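Local coordinates for protein betaine aldehyde dehydrogenase (Staphylococcus aureus subsp. aureus COL, PDB 4QTO) that catalyses the NAD-dependent oxidation of betaine aldehyde to glycine betaine, as a member of the aldehyde dehydrogenase family, at residues E153-P158 / T162-V167; G86-S89 / T95-K98; C404-R409 / A435-Y440; N284-F289 / N469-Y474. All coordinates share one frame; numbering follows the deposited sequence. Where two conformers were deposited one is given.

How the interactions relate
Along the chain interaction 2 comes first, then interaction 1, while interaction 3 is nested inside the long loop that interaction 4 closes. Interaction 2 joins the loop after helix 69-85 to helix 93-109, and interaction 1 is the hairpin of strands 152-155 and 162-177; their centres are 26 Å apart. Interactions 3 and 4 belong to the region of the seven-stranded sheet, with centres 17 Å apart. They touch directly, since Ala435 CB packs 3.9 Å from both Pro285 CB and Ile287 CD1. Although 44 Å separates the centres of interactions 1 and 4, both reach the third subunit, so the protruding hairpin and the seven-stranded-sheet region both take part in its interface.

Interaction 1. Residues E153-P158 / T162-V167; sequences EMIDSP and TESKIV
A beta hairpin of the kind that projects from aldehyde dehydrogenases as an oligomerisation arm pairs Glu153 and Met154 antiparallel with Ile166 and Lys165. Glu153 and Ile166 are hydrogen-bonded in both directions. Ile166 N reaches Glu153 O at 2.8 Å in a nearly straight bond (172°), and Glu153 N returns one to Ile166 O at 2.9 Å. A single bond of 2.9 Å runs from Ile155 N to Ser164 O. On the face carrying Glu153 and Ile166, Glu153 CG lies 3.7 Å from Ile166 CG1 in the conformer described, because chi1 of 54° places CG between the backbone N and the carbonyl carbon and a bend at chi2 turns the chain across the isoleucine. Ile155 CG1 also touches Ile166 CG1 of this conformer, at 3.9 Å. Met154, on the opposite face, is folded at chi2 and chi3, which lays SD 3.8 Å from Lys165 CB. Toward the turn, a water accepts from Ser164 N and donates to Ile155 O, and the Ser157 hydroxyl donates to Thr162 OG1 at 2.7 Å, closing the mouth of the turn. Lys165 NZ pairs with Glu163 OE1 of the second subunit, and Glu163 OE1 with Lys165 NZ of that subunit, where Met154 also packs on its counterpart. Strand 501-509 pairs with the far edge of strand 162-177, and its His505 hydrogen-bonds Ser164 OG.

Interaction 2. Residues G86-S89 / T95-K98; sequences GEWS and TRGK
One face of the Trp88 indole is covered by the aliphatic stem of Arg96. CG sits over the six-membered ring, 3.8 Å from its centroid and 19° off the normal, a CH-pi contact in which CG comes within 3.5 Å of Trp88 CZ2. The next methylene, CD, continues across the same face toward the rim and lies 3.7 Å from Trp88 NE1. A bend at chi3 (-60°) then turns the guanidinium away from the indole, so that the two planes stand 70° apart and no cation-pi stack forms. Instead, Trp88 O lies at the guanidinium edge, near its plane, with Arg96 NH1 3.5 Å away; this is a polar approach without a hydrogen bond. Both polar groups are held by the end of helix 183-197: Trp88 NE1 donates to Leu195 O and Arg96 NE to Ala196 O. Phe225 meets the indole edge-to-face. The contact is buried, and it joins the loop after helix 69-85 to the first turns of helix 93-109. An arginine stem laid over a tryptophan face thus packs the loop between these two helices against the latter, in the N-terminal half of the aldehyde dehydrogenase fold.

Interaction 3. Residues C404-R409 / A435-Y440; sequences CDTSMR and ANDSIY
Thr406 meets Asp437 with every atom of its short side chain, all of them converging on one carboxylate oxygen. CB, directed at the other segment, is 3.6 Å from Asp437 OD2. The methyl branch, CG2, comes to 3.4 Å from the same oxygen. The hydroxyl completes the set: OG1 donates to Asp437 OD2 at 2.7 Å, being placed there by chi1 of -162°, which sets it opposite the backbone N. The hydroxyl oxygen approaches from above the carboxylate plane, 48° out of it, and the two side chains cross at about a right angle. Asp437 in turn extends its CG away from its own backbone N (chi1 -173°) to present OD2. As OG1 also accepts from Arg318 NH2, the threonine hydroxyl is gripped on both its donor and acceptor roles, and the arginine would be expected to strengthen it as a donor.

Each loop is stiffened internally. Asp405 to Met408 form a type I turn, overlaid by an Asx turn in which Ser407 N donates to Asp405 OD1 at 2.8 Å. Across the way, Ser438 OG accepts from Tyr440 N in an ST turn, and Asp437 centres an inverse gamma turn. Gln412 NE2 bonds both Thr406 O and Asp437 O. The contact lies at the surface: it links the loop between strand 399-402 and helix 409-412 to the turn that follows helix 428-436, with Thr406 resting on Glu423 of strand 419-425 and Arg318 reaching in from strand 318-322.

Interaction 4. Residues N284-F289 / N469-Y474; sequences NPNIIF and NDFHPY
Van der Waals packing carries this contact, and it is concentrated on the Phe471 ring and the Asn286 amide. Phe471 projects its CD2-CE2 side at the strand: CD2 lies 3.8 Å from Asn286 ND2, while CE2 is 4.0 Å from Asn286 CB. With its CG set opposite the backbone N (chi1 -174°), Asn286 runs out to the phenylalanine and its amide lies inclined to the ring, the planes 38° apart. Further along the ring, Pro285 O sits near the plane at its edge, 4.2 Å from Phe471 CE2.

Strand 285-288 lies inside the seven-stranded mixed sheet of the aldehyde dehydrogenase fold, flanked by strands 318-322 and 443-447, and the loop 469-474 leaves strand 465-468, the outermost within this chain, and brings Phe471 against strand 285-288. Beside this contact Asn284 ND2 hydrogen-bonds the backbone oxygen of the modified cysteine at position 313, which puts the start of the strand next to that site.

Polar bonds fix the loop rather than span the two segments. Phe471 N donates to Asp470 OD1 at 2.8 Å through the anti lone pair, and Asp470 OD2 accepts from Asn509 of the third subunit. Ring contacts complete the setting: Phe471 CD1 lies over the centre of the neighbouring His472 imidazole, 3.7 Å above its plane, and Trp467 meets the phenylalanine at about 50°. Gln300 of helix 294-306 also packs against Phe471.

Interaction 1. Residues E153-P158 / T162-V167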
# COMPACT_ATOMS: atom_id res chain seq x y z
N GLU A 153 -6.32 -1.79 7.72
CA GLU A 153 -7.01 -2.16 6.50
C GLU A 153 -8.36 -2.79 6.71
O GLU A 153 -8.66 -3.33 7.77
CB GLU A 153 -6.16 -3.10 5.64
CG GLU A 153 -5.64 -4.35 6.31
CD GLU A 153 -4.13 -4.33 6.72
OE1 GLU A 153 -3.50 -5.30 6.26
OE2 GLU A 153 -3.52 -3.46 7.45
N MET A 154 -9.21 -2.64 5.70
CA MET A 154 -10.49 -3.35 5.65
C MET A 154 -10.23 -4.59 4.79
O MET A 154 -9.61 -4.51 3.74
CB MET A 154 -11.61 -2.52 5.04
CG MET A 154 -12.03 -1.34 5.84
SD MET A 154 -12.62 -1.79 7.47
CE MET A 154 -13.94 -2.87 7.07
N ILE A 155 -10.62 -5.75 5.29
CA ILE A 155 -10.40 -7.01 4.57
C ILE A 155 -11.71 -7.50 3.94
O ILE A 155 -12.74 -7.44 4.55
CB ILE A 155 -9.88 -8.07 5.56
CG1 ILE A 155 -8.55 -7.70 6.20
CG2 ILE A 155 -9.78 -9.46 4.91
CD1 ILE A 155 -7.42 -7.50 5.23
N ASP A 156 -11.68 -7.98 2.69
CA ASP A 156 -12.89 -8.57 2.10
C ASP A 156 -12.90 -10.02 2.70
O ASP A 156 -12.10 -10.93 2.40
CB ASP A 156 -12.92 -8.46 0.55
CG ASP A 156 -13.33 -7.07 0.04
OD1 ASP A 156 -14.24 -6.41 0.65
OD2 ASP A 156 -12.80 -6.63 -1.02
N SER A 157 -13.77 -10.19 3.69
CA SER A 157 -13.83 -11.43 4.39
C SER A 157 -14.38 -12.56 3.51
O SER A 157 -15.37 -12.37 2.81
CB SER A 157 -14.75 -11.30 5.62
OG SER A 157 -14.86 -12.53 6.30
N PRO A 158 -13.79 -13.75 3.65
CA PRO A 158 -14.30 -14.91 2.93
C PRO A 158 -15.51 -15.56 3.61
O PRO A 158 -16.07 -16.55 3.08
CB PRO A 158 -13.12 -15.87 2.95
CG PRO A 158 -12.46 -15.57 4.27
CD PRO A 158 -12.56 -14.08 4.40
N THR A 162 -19.88 -11.23 7.83
CA THR A 162 -18.85 -10.81 8.78
C THR A 162 -18.16 -9.55 8.25
O THR A 162 -18.17 -9.28 7.03
CB THR A 162 -17.74 -11.87 9.00
OG1 THR A 162 -17.05 -12.10 7.75
CG2 THR A 162 -18.30 -13.16 9.54
N GLU A 163 -17.60 -8.78 9.18
CA GLU A 163 -16.79 -7.62 8.87
C GLU A 163 -15.43 -7.95 9.42
O GLU A 163 -15.31 -8.38 10.59
CB GLU A 163 -17.28 -6.35 9.56
CG GLU A 163 -16.40 -5.16 9.21
CD GLU A 163 -16.50 -3.96 10.13
OE1 GLU A 163 -16.74 -2.88 9.55
OE2 GLU A 163 -16.27 -4.06 11.38
N SER A 164 -14.40 -7.71 8.62
CA SER A 164 -13.02 -8.01 8.99
C SER A 164 -12.16 -6.79 8.82
O SER A 164 -12.16 -6.18 7.75
CB SER A 164 -12.50 -9.12 8.08
OG SER A 164 -11.10 -9.43 8.28
N LYS A 165 -11.50 -6.39 9.89
CA LYS A 165 -10.59 -5.25 9.78
C LYS A 165 -9.33 -5.51 10.53
O LYS A 165 -9.32 -6.27 11.51
CB LYS A 165 -11.24 -3.97 10.25
CG LYS A 165 -11.63 -3.95 11.68
CD LYS A 165 -12.66 -2.84 11.94
CE LYS A 165 -13.14 -2.88 13.37
NZ LYS A 165 -14.36 -2.02 13.53
N ILE A 166 -8.25 -4.91 10.05
CA ILE A 166 -6.96 -5.01 10.74
C ILE A 166 -6.67 -3.59 11.24
O ILE A 166 -6.58 -2.64 10.44
CB ILE A 166 -5.82 -5.44 9.82
CG1 ILE A 166 -6.16 -6.72 9.06
CG2 ILE A 166 -4.54 -5.56 10.62
CD1 ILE A 166 -6.62 -7.88 9.92
N VAL A 167 -6.56 -3.44 12.56
CA VAL A 167 -6.25 -2.17 13.17
C VAL A 167 -4.78 -2.19 13.54
O VAL A 167 -4.29 -3.21 14.04
CB VAL A 167 -7.04 -1.95 14.47
CG1 VAL A 167 -6.74 -0.57 15.04
CG2 VAL A 167 -8.53 -2.12 14.27
O HOH W 1 -14.95 -6.71 5.97

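Interaction 2. Residues G86-S89 / T95-K98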
# COMPACT_ATOMS: atom_id res chain seq x y z
N GLY A 86 -3.78 5.71 28.27
CA GLY A 86 -4.25 6.15 26.96
C GLY A 86 -3.99 7.59 26.59
O GLY A 86 -4.33 8.02 25.49
N GLU A 87 -3.40 8.38 27.49
CA GLU A 87 -3.24 9.82 27.23
C GLU A 87 -2.43 10.09 25.95
O GLU A 87 -2.70 11.07 25.23
CB GLU A 87 -2.60 10.52 28.40
CG GLU A 87 -3.40 10.50 29.67
CD GLU A 87 -2.53 11.21 30.67
OE1 GLU A 87 -2.33 12.44 30.47
OE2 GLU A 87 -1.93 10.53 31.55
N TRP A 88 -1.44 9.24 25.65
CA TRP A 88 -0.71 9.37 24.39
C TRP A 88 -1.14 8.34 23.37
O TRP A 88 -1.29 8.62 22.17
CB TRP A 88 0.81 9.28 24.64
CG TRP A 88 1.62 9.68 23.46
CD1 TRP A 88 2.50 8.92 22.76
CD2 TRP A 88 1.62 10.95 22.83
NE1 TRP A 88 3.04 9.64 21.72
CE2 TRP A 88 2.52 10.90 21.75
CE3 TRP A 88 0.93 12.14 23.07
CZ2 TRP A 88 2.74 11.96 20.91
CZ3 TRP A 88 1.17 13.21 22.23
CH2 TRP A 88 2.06 13.11 21.17
N SER A 89 -1.37 7.10 23.83
CA SER A 89 -1.70 6.03 22.92
C SER A 89 -3.03 6.18 22.24
O SER A 89 -3.22 5.56 21.18
CB SER A 89 -1.54 4.66 23.64
OG SER A 89 -2.46 4.56 24.74
N THR A 95 -2.62 14.76 15.95
CA THR A 95 -2.04 15.50 17.09
C THR A 95 -0.66 14.97 17.47
O THR A 95 0.23 15.76 17.73
CB THR A 95 -3.02 15.56 18.27
OG1 THR A 95 -4.12 16.40 17.90
CG2 THR A 95 -2.35 16.17 19.52
N ARG A 96 -0.49 13.65 17.48
CA ARG A 96 0.81 13.08 17.73
C ARG A 96 1.82 13.59 16.70
O ARG A 96 2.94 13.98 17.04
CB ARG A 96 0.78 11.55 17.76
CG ARG A 96 -0.03 10.97 18.93
CD ARG A 96 0.32 9.52 19.18
NE ARG A 96 0.06 8.68 18.03
CZ ARG A 96 -1.04 7.97 17.83
NH1 ARG A 96 -1.94 7.83 18.79
NH2 ARG A 96 -1.16 7.29 16.69
N GLY A 97 1.41 13.65 15.44
CA GLY A 97 2.28 14.16 14.41
C GLY A 97 2.67 15.62 14.64
O GLY A 97 3.82 16.00 14.43
N LYS A 98 1.72 16.44 15.08
CA LYS A 98 2.04 17.85 15.36
C LYS A 98 3.11 17.96 16.47
O LYS A 98 3.99 18.83 16.40
CB LYS A 98 0.81 18.63 15.78
CG LYS A 98 -0.20 18.85 14.66
CD LYS A 98 -1.44 19.58 15.22
CE LYS A 98 -2.66 19.60 14.30
NZ LYS A 98 -2.30 20.18 13.01

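Interaction 3. Residues C404-R409 / A435-Y440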
# COMPACT_ATOMS: atom_id res chain seq x y z
N CYS A 404 45.87 -8.86 1.67
CA CYS A 404 45.00 -9.64 2.55
C CYS A 404 43.98 -10.46 1.74
O CYS A 404 43.89 -10.33 0.51
CB CYS A 404 44.42 -8.84 3.76
SG CYS A 404 43.97 -7.11 3.74
N ASP A 405 43.31 -11.39 2.42
CA ASP A 405 42.36 -12.24 1.76
C ASP A 405 41.24 -12.58 2.70
O ASP A 405 41.32 -12.39 3.90
CB ASP A 405 43.01 -13.48 1.19
CG ASP A 405 43.42 -14.44 2.24
OD1 ASP A 405 42.56 -15.22 2.69
OD2 ASP A 405 44.64 -14.51 2.53
N THR A 406 40.17 -13.08 2.11
CA THR A 406 38.93 -13.33 2.82
C THR A 406 39.04 -14.28 4.02
O THR A 406 38.20 -14.23 4.93
CB THR A 406 37.85 -13.79 1.82
OG1 THR A 406 36.56 -13.65 2.41
CG2 THR A 406 38.09 -15.21 1.35
N SER A 407 40.08 -15.11 4.06
CA SER A 407 40.24 -16.02 5.19
C SER A 407 40.72 -15.33 6.47
O SER A 407 40.63 -15.90 7.57
CB SER A 407 41.28 -17.11 4.85
OG SER A 407 42.60 -16.59 4.79
N MET A 408 41.22 -14.10 6.34
CA MET A 408 41.79 -13.40 7.49
C MET A 408 40.82 -12.76 8.46
O MET A 408 39.80 -12.22 8.05
CB MET A 408 42.73 -12.31 6.99
CG MET A 408 43.91 -12.80 6.20
SD MET A 408 44.88 -11.41 5.59
CE MET A 408 46.26 -12.31 4.86
N ARG A 409 41.17 -12.76 9.74
CA ARG A 409 40.35 -12.07 10.73
C ARG A 409 40.20 -10.57 10.46
O ARG A 409 39.13 -9.99 10.70
CB ARG A 409 40.94 -12.24 12.14
CG ARG A 409 40.91 -13.65 12.69
CD ARG A 409 41.40 -13.65 14.14
NE ARG A 409 40.59 -12.78 14.98
CZ ARG A 409 40.95 -12.27 16.16
NH1 ARG A 409 42.14 -12.52 16.68
NH2 ARG A 409 40.10 -11.48 16.79
N ALA A 435 32.28 -10.21 -1.66
CA ALA A 435 31.49 -9.25 -0.91
C ALA A 435 30.49 -9.94 0.03
O ALA A 435 30.28 -9.46 1.15
CB ALA A 435 30.78 -8.30 -1.85
N ASN A 436 29.92 -11.06 -0.44
CA ASN A 436 28.95 -11.81 0.33
C ASN A 436 29.58 -12.79 1.32
O ASN A 436 28.86 -13.37 2.16
CB ASN A 436 27.98 -12.55 -0.59
CG ASN A 436 26.94 -11.64 -1.19
OD1 ASN A 436 26.57 -10.61 -0.60
ND2 ASN A 436 26.40 -12.05 -2.31
N ASP A 437 30.91 -12.90 1.28
CA ASP A 437 31.63 -13.82 2.17
C ASP A 437 32.00 -13.13 3.49
O ASP A 437 33.17 -12.76 3.72
CB ASP A 437 32.89 -14.34 1.50
CG ASP A 437 33.59 -15.42 2.32
OD1 ASP A 437 32.91 -16.04 3.16
OD2 ASP A 437 34.82 -15.67 2.12
N SER A 438 30.98 -12.85 4.30
CA SER A 438 31.17 -12.31 5.65
C SER A 438 29.91 -12.68 6.40
O SER A 438 28.92 -13.14 5.80
CB SER A 438 31.39 -10.77 5.75
OG SER A 438 30.21 -10.02 5.85
N ILE A 439 29.94 -12.49 7.70
CA ILE A 439 28.76 -12.79 8.50
C ILE A 439 27.79 -11.63 8.50
O ILE A 439 26.67 -11.79 9.02
CB ILE A 439 29.12 -13.10 9.98
CG1 ILE A 439 29.76 -11.89 10.68
CG2 ILE A 439 30.07 -14.30 10.06
CD1 ILE A 439 29.91 -12.06 12.19
N TYR A 440 28.18 -10.49 7.92
CA TYR A 440 27.42 -9.27 7.99
C TYR A 440 26.58 -9.01 6.75
O TYR A 440 26.59 -9.80 5.80
CB TYR A 440 28.38 -8.11 8.25
CG TYR A 440 28.99 -8.12 9.66
CD1 TYR A 440 28.22 -7.78 10.76
CD2 TYR A 440 30.30 -8.41 9.86
CE1 TYR A 440 28.74 -7.73 12.03
CE2 TYR A 440 30.85 -8.36 11.14
CZ TYR A 440 30.05 -8.03 12.22
OH TYR A 440 30.52 -7.95 13.52

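Interaction 4. Residues N284-F289 / N469-Y474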
# COMPACT_ATOMS: atom_id res chain seq x y z
N ASN A 284 31.39 -3.72 5.54
CA ASN A 284 30.71 -3.24 4.33
C ASN A 284 31.62 -3.13 3.14
O ASN A 284 32.64 -2.45 3.23
CB ASN A 284 30.10 -1.88 4.67
CG ASN A 284 29.31 -1.93 5.97
OD1 ASN A 284 28.30 -2.58 6.07
ND2 ASN A 284 29.89 -1.32 7.02
N PRO A 285 31.24 -3.80 2.04
CA PRO A 285 32.09 -3.78 0.87
C PRO A 285 31.98 -2.51 0.03
O PRO A 285 30.88 -1.99 -0.16
CB PRO A 285 31.60 -4.98 0.09
CG PRO A 285 30.14 -5.06 0.39
CD PRO A 285 30.04 -4.64 1.83
N ASN A 286 33.11 -2.08 -0.53
CA ASN A 286 33.16 -0.95 -1.47
C ASN A 286 33.79 -1.56 -2.72
O ASN A 286 35.01 -1.81 -2.76
CB ASN A 286 33.97 0.17 -0.88
CG ASN A 286 33.95 1.41 -1.73
OD1 ASN A 286 33.44 1.38 -2.85
ND2 ASN A 286 34.49 2.50 -1.21
N ILE A 287 32.97 -1.89 -3.71
CA ILE A 287 33.39 -2.62 -4.89
C ILE A 287 33.70 -1.65 -6.04
O ILE A 287 32.81 -0.93 -6.50
CB ILE A 287 32.29 -3.60 -5.32
CG1 ILE A 287 31.96 -4.57 -4.19
CG2 ILE A 287 32.67 -4.35 -6.57
CD1 ILE A 287 30.73 -5.41 -4.43
N ILE A 288 34.94 -1.68 -6.50
CA ILE A 288 35.41 -0.76 -7.53
C ILE A 288 35.86 -1.51 -8.77
O ILE A 288 36.85 -2.25 -8.75
CB ILE A 288 36.54 0.09 -6.95
CG1 ILE A 288 36.10 0.81 -5.65
CG2 ILE A 288 37.07 1.07 -7.99
CD1 ILE A 288 37.24 1.46 -4.92
N PHE A 289 35.11 -1.35 -9.85
CA PHE A 289 35.45 -1.96 -11.13
C PHE A 289 36.44 -1.14 -11.92
O PHE A 289 36.61 0.07 -11.68
CB PHE A 289 34.19 -2.17 -11.95
CG PHE A 289 33.35 -3.33 -11.50
CD1 PHE A 289 33.62 -4.60 -11.99
CD2 PHE A 289 32.35 -3.18 -10.57
CE1 PHE A 289 32.88 -5.69 -11.58
CE2 PHE A 289 31.59 -4.27 -10.15
CZ PHE A 289 31.87 -5.54 -10.67
N ASN A 469 27.59 4.06 -7.37
CA ASN A 469 28.36 5.27 -7.55
C ASN A 469 28.18 6.33 -6.44
O ASN A 469 28.09 7.54 -6.70
CB ASN A 469 28.19 5.86 -8.94
CG ASN A 469 28.73 4.94 -10.02
OD1 ASN A 469 29.78 4.32 -9.85
ND2 ASN A 469 27.98 4.81 -11.12
N ASP A 470 28.12 5.85 -5.20
CA ASP A 470 28.04 6.71 -4.04
C ASP A 470 28.49 5.89 -2.84
O ASP A 470 28.68 4.66 -2.96
CB ASP A 470 26.63 7.27 -3.85
CG ASP A 470 26.62 8.66 -3.21
OD1 ASP A 470 27.48 8.98 -2.36
OD2 ASP A 470 25.70 9.45 -3.58
N PHE A 471 28.67 6.56 -1.71
CA PHE A 471 28.98 5.88 -0.47
C PHE A 471 28.45 6.74 0.67
O PHE A 471 28.70 7.95 0.68
CB PHE A 471 30.50 5.55 -0.27
CG PHE A 471 30.70 4.38 0.62
CD1 PHE A 471 30.53 4.52 1.98
CD2 PHE A 471 30.94 3.12 0.10
CE1 PHE A 471 30.58 3.43 2.80
CE2 PHE A 471 30.98 2.02 0.93
CZ PHE A 471 30.81 2.19 2.27
N HIS A 472 27.69 6.12 1.58
CA HIS A 472 27.13 6.70 2.82
C HIS A 472 25.67 7.16 2.87
O HIS A 472 25.12 7.19 3.96
CB HIS A 472 27.97 7.83 3.46
CG HIS A 472 29.26 7.38 4.11
ND1 HIS A 472 29.29 6.48 5.16
CD2 HIS A 472 30.53 7.78 3.91
CE1 HIS A 472 30.54 6.34 5.57
NE2 HIS A 472 31.32 7.10 4.82
N PRO A 473 25.04 7.49 1.73
CA PRO A 473 23.69 8.04 1.90
C PRO A 473 22.65 7.19 2.61
O PRO A 473 22.48 6.02 2.32
CB PRO A 473 23.22 8.25 0.45
CG PRO A 473 24.43 8.44 -0.33
CD PRO A 473 25.53 7.65 0.35
N TYR A 474 21.95 7.82 3.55
CA TYR A 474 20.79 7.22 4.23
C TYR A 474 19.84 8.39 4.46
O TYR A 474 20.27 9.57 4.48
CB TYR A 474 21.13 6.51 5.54
CG TYR A 474 21.99 7.30 6.51
CD1 TYR A 474 21.51 8.40 7.21
CD2 TYR A 474 23.32 6.93 6.70
CE1 TYR A 474 22.35 9.13 8.06
CE2 TYR A 474 24.15 7.64 7.56
CZ TYR A 474 23.66 8.73 8.23
OH TYR A 474 24.49 9.46 9.07